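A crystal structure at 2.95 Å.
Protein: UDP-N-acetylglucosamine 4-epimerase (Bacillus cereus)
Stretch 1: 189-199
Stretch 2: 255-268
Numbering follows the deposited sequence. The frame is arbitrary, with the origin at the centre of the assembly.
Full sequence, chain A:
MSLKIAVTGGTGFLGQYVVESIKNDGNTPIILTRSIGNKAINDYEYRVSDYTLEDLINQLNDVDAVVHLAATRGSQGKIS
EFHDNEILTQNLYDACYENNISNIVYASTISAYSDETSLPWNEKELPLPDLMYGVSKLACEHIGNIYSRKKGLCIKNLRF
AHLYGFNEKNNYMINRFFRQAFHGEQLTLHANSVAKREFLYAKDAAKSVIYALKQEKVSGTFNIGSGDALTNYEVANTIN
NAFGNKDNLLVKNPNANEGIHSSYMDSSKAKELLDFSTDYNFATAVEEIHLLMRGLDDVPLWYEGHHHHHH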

# COMPACT_ATOMS: atom_id res chain seq x y z
N LEU A 189 -3.93 1.56 33.01
CA LEU A 189 -3.98 0.76 31.80
C LEU A 189 -5.37 0.18 31.75
O LEU A 189 -5.77 -0.47 32.70
CB LEU A 189 -2.96 -0.37 31.87
CG LEU A 189 -1.46 -0.05 31.80
CD1 LEU A 189 -0.66 -1.24 32.25
CD2 LEU A 189 -1.03 0.37 30.41
N HIS A 190 -6.10 0.40 30.66
CA HIS A 190 -7.47 -0.11 30.57
C HIS A 190 -7.59 -1.53 31.09
O HIS A 190 -8.44 -1.83 31.93
CB HIS A 190 -8.03 -0.04 29.15
CG HIS A 190 -9.46 -0.46 29.06
ND1 HIS A 190 -9.85 -1.71 28.61
CD2 HIS A 190 -10.60 0.19 29.39
CE1 HIS A 190 -11.17 -1.80 28.67
NE2 HIS A 190 -11.65 -0.66 29.14
N ALA A 191 -6.76 -2.41 30.56
CA ALA A 191 -6.63 -3.77 31.07
C ALA A 191 -5.18 -4.22 30.90
O ALA A 191 -4.36 -3.47 30.39
CB ALA A 191 -7.59 -4.71 30.36
N ASN A 192 -4.87 -5.44 31.34
CA ASN A 192 -3.54 -5.99 31.09
C ASN A 192 -3.45 -6.57 29.70
O ASN A 192 -4.43 -7.06 29.15
CB ASN A 192 -3.22 -7.07 32.11
CG ASN A 192 -2.43 -6.55 33.27
OD1 ASN A 192 -1.46 -5.81 33.10
ND2 ASN A 192 -2.84 -6.94 34.48
N SER A 193 -2.26 -6.51 29.11
CA SER A 193 -2.08 -7.04 27.77
C SER A 193 -0.77 -7.76 27.66
O SER A 193 0.20 -7.41 28.32
CB SER A 193 -2.16 -5.94 26.71
OG SER A 193 -2.57 -6.47 25.45
N VAL A 194 -0.76 -8.78 26.81
CA VAL A 194 0.44 -9.56 26.56
C VAL A 194 1.10 -9.11 25.24
O VAL A 194 2.21 -9.54 24.92
CB VAL A 194 0.12 -11.07 26.55
CG1 VAL A 194 1.41 -11.88 26.51
CG2 VAL A 194 -0.66 -11.42 27.79
N ALA A 195 0.43 -8.23 24.51
CA ALA A 195 0.94 -7.73 23.23
C ALA A 195 2.18 -6.87 23.43
O ALA A 195 2.27 -6.10 24.38
CB ALA A 195 -0.13 -6.93 22.52
N LYS A 196 3.14 -7.03 22.51
CA LYS A 196 4.43 -6.36 22.58
C LYS A 196 4.58 -5.42 21.39
O LYS A 196 4.36 -5.82 20.24
CB LYS A 196 5.56 -7.39 22.58
CG LYS A 196 5.73 -8.08 23.92
CD LYS A 196 6.55 -9.37 23.85
CE LYS A 196 7.00 -9.81 25.26
NZ LYS A 196 7.26 -11.29 25.39
N ARG A 197 4.93 -4.17 21.67
CA ARG A 197 5.04 -3.13 20.64
C ARG A 197 6.43 -2.51 20.65
O ARG A 197 6.97 -2.22 21.71
CB ARG A 197 3.98 -2.05 20.87
CG ARG A 197 2.54 -2.49 20.58
CD ARG A 197 1.60 -1.30 20.50
NE ARG A 197 1.04 -0.94 21.80
CZ ARG A 197 0.46 0.23 22.09
NH1 ARG A 197 0.39 1.18 21.18
NH2 ARG A 197 -0.02 0.45 23.30
N GLU A 198 7.02 -2.31 19.47
CA GLU A 198 8.40 -1.83 19.39
C GLU A 198 8.47 -0.31 19.37
O GLU A 198 7.80 0.33 18.58
CB GLU A 198 9.07 -2.41 18.15
CG GLU A 198 10.58 -2.25 18.10
CD GLU A 198 11.17 -3.01 16.92
OE1 GLU A 198 10.36 -3.65 16.20
OE2 GLU A 198 12.41 -2.98 16.71
N PHE A 199 9.27 0.26 20.27
CA PHE A 199 9.39 1.71 20.41
C PHE A 199 10.78 2.24 20.08
O PHE A 199 11.75 1.93 20.77
CB PHE A 199 9.01 2.13 21.82
CG PHE A 199 7.58 1.89 22.16
CD1 PHE A 199 7.17 0.68 22.68
CD2 PHE A 199 6.64 2.90 21.97
CE1 PHE A 199 5.85 0.46 23.00
CE2 PHE A 199 5.32 2.68 22.30
CZ PHE A 199 4.92 1.46 22.80
N ASN A 255 -8.82 -9.00 33.37
CA ASN A 255 -8.72 -9.69 32.08
C ASN A 255 -7.80 -9.03 31.07
O ASN A 255 -7.03 -8.12 31.41
CB ASN A 255 -10.09 -9.89 31.43
CG ASN A 255 -11.13 -10.39 32.40
OD1 ASN A 255 -10.86 -11.29 33.20
ND2 ASN A 255 -12.32 -9.81 32.34
N ALA A 256 -7.91 -9.50 29.83
CA ALA A 256 -7.14 -8.99 28.70
C ALA A 256 -7.80 -7.78 28.03
O ALA A 256 -9.01 -7.77 27.82
CB ALA A 256 -6.93 -10.10 27.69
N ASN A 257 -6.99 -6.78 27.70
CA ASN A 257 -7.43 -5.61 26.93
C ASN A 257 -8.06 -6.02 25.60
O ASN A 257 -9.25 -5.78 25.35
CB ASN A 257 -6.26 -4.64 26.70
CG ASN A 257 -6.71 -3.26 26.24
OD1 ASN A 257 -7.67 -3.13 25.48
ND2 ASN A 257 -6.02 -2.22 26.69
N GLU A 258 -7.24 -6.64 24.75
CA GLU A 258 -7.71 -7.16 23.46
C GLU A 258 -7.98 -6.07 22.42
O GLU A 258 -8.37 -6.36 21.29
CB GLU A 258 -8.93 -8.07 23.64
CG GLU A 258 -8.58 -9.52 23.93
CD GLU A 258 -9.77 -10.33 24.43
OE1 GLU A 258 -10.90 -9.78 24.42
OE2 GLU A 258 -9.58 -11.51 24.83
N GLY A 259 -7.76 -4.81 22.80
CA GLY A 259 -7.80 -3.73 21.84
C GLY A 259 -6.42 -3.45 21.27
O GLY A 259 -6.23 -2.51 20.49
N ILE A 260 -5.46 -4.29 21.64
CA ILE A 260 -4.07 -4.03 21.31
C ILE A 260 -3.43 -5.23 20.65
O ILE A 260 -3.63 -6.36 21.08
CB ILE A 260 -3.27 -3.67 22.56
CG1 ILE A 260 -4.04 -2.63 23.38
CG2 ILE A 260 -1.90 -3.15 22.19
CD1 ILE A 260 -3.16 -1.64 24.10
N HIS A 261 -2.67 -4.99 19.58
CA HIS A 261 -1.97 -6.07 18.89
C HIS A 261 -0.45 -5.91 18.97
O HIS A 261 0.06 -4.81 19.21
CB HIS A 261 -2.46 -6.20 17.45
CG HIS A 261 -3.91 -6.55 17.34
ND1 HIS A 261 -4.90 -5.61 17.12
CD2 HIS A 261 -4.55 -7.75 17.44
CE1 HIS A 261 -6.08 -6.21 17.09
NE2 HIS A 261 -5.89 -7.51 17.27
N SER A 262 0.29 -7.00 18.79
CA SER A 262 1.75 -6.94 18.81
C SER A 262 2.34 -6.36 17.53
O SER A 262 1.88 -6.67 16.43
CB SER A 262 2.34 -8.33 19.06
OG SER A 262 2.34 -8.63 20.44
N SER A 263 3.36 -5.52 17.67
CA SER A 263 4.11 -5.08 16.50
C SER A 263 5.58 -4.81 16.82
O SER A 263 5.92 -3.91 17.58
CB SER A 263 3.45 -3.88 15.81
OG SER A 263 3.25 -2.79 16.70
N TYR A 264 6.45 -5.61 16.22
CA TYR A 264 7.88 -5.40 16.33
C TYR A 264 8.57 -5.99 15.12
O TYR A 264 7.98 -6.79 14.41
CB TYR A 264 8.45 -5.99 17.62
CG TYR A 264 8.03 -7.42 17.93
CD1 TYR A 264 6.93 -7.66 18.75
CD2 TYR A 264 8.74 -8.51 17.45
CE1 TYR A 264 6.54 -8.95 19.06
CE2 TYR A 264 8.35 -9.80 17.74
CZ TYR A 264 7.26 -10.02 18.56
OH TYR A 264 6.85 -11.29 18.89
N MSE A 265 9.82 -5.60 14.90
CA MSE A 265 10.52 -6.02 13.70
C MSE A 265 11.90 -6.57 13.96
O MSE A 265 12.57 -6.22 14.93
CB MSE A 265 10.68 -4.86 12.72
CG MSE A 265 9.40 -4.26 12.23
SE MSE A 265 9.73 -2.52 11.43
CE MSE A 265 10.69 -1.68 12.93
N ASP A 266 12.32 -7.41 13.03
CA ASP A 266 13.68 -7.87 12.89
C ASP A 266 14.45 -6.82 12.09
O ASP A 266 14.12 -6.54 10.94
CB ASP A 266 13.63 -9.20 12.15
CG ASP A 266 14.98 -9.72 11.80
OD1 ASP A 266 15.96 -9.04 12.13
OD2 ASP A 266 15.05 -10.81 11.19
N SER A 267 15.46 -6.21 12.69
CA SER A 267 16.20 -5.15 12.00
C SER A 267 17.62 -5.56 11.55
O SER A 267 18.50 -4.70 11.38
CB SER A 267 16.26 -3.88 12.84
OG SER A 267 14.96 -3.37 13.05
N SER A 268 17.82 -6.86 11.37
CA SER A 268 19.06 -7.39 10.82
C SER A 268 19.54 -6.55 9.64
O SER A 268 20.59 -5.91 9.72
CB SER A 268 18.85 -8.83 10.35
OG SER A 268 18.35 -9.65 11.38

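The most unusual feature of this contact is a buried carboxylate that takes over a task normally left to backbone carbonyls. E198 points its CA-to-CB bond toward the other stretch, and with chi1 and chi2 both t the chain is extended, carrying OE1 to the backbone of M265, a selenomethionine. The hydrogen bond from M265 N to E198 OE1 is very short at 2.4 Å, a value to be read with care at 2.95 Å resolution. E198 OE1 also lies 3.0 Å from Y264 CA, while OE2 is hydrogen-bonded elsewhere in the structure. Glutamate suits the place because its chain is long enough to span the gap and its carboxylate can accept bonds at both oxygens, which offsets the cost of burying it.

The same residue takes part through its backbone. E198 N donates to S263 O at 2.7 Å, and S263 N donates to K196 O at 2.8 Å. These two bonds flank R197, whose backbone is bridged with that of S263, and R197 CA adds a CA-H...O contact of 3.3 Å to S263 O. One step earlier a side chain substitutes for the main chain: K196 N donates to S262 OG over 2.7 Å, nearly straight at 169°. Serine fits here because its hydroxyl sits one carbon from the backbone, close enough to meet an amide of the neighbouring stretch. K196 is exposed and the end of its side chain leads away from the other stretch, which suits a charged amine; K196 CB lies 4.0 Å from Y264 CE1. The edge of that tyrosine ring meets the lysine carbonyl, with Y264 CD1 3.5 Å from K196 O.

A second, separate bridge joins N192 to A256, with the register shifted by two and loops between. Its firm bond runs from N257 N to N192 O, 3.0 Å; the bond from N192 N to N255 O, 3.4 Å, is weak. The small side chain of A191 suits this closeness: A191 CB lies 3.4 Å from N257 N and 3.9 Å from N257 CB. N257 also steadies its own turn, as N257 OD1 accepts a bond from G259 N at 3.2 Å.

Between the bridges lies an apolar contact, A195 with I260. I260 points toward stretch 1, bringing I260 CG2 to 4.2 Å from A195 CB and to 3.7 Å from R197 NE, so a branched aliphatic side chain fills space beside both a methyl group and the arginine. A195 CB also lies 3.7 Å from H261 C. Together the two stretches bury 764 Å², counting both sides.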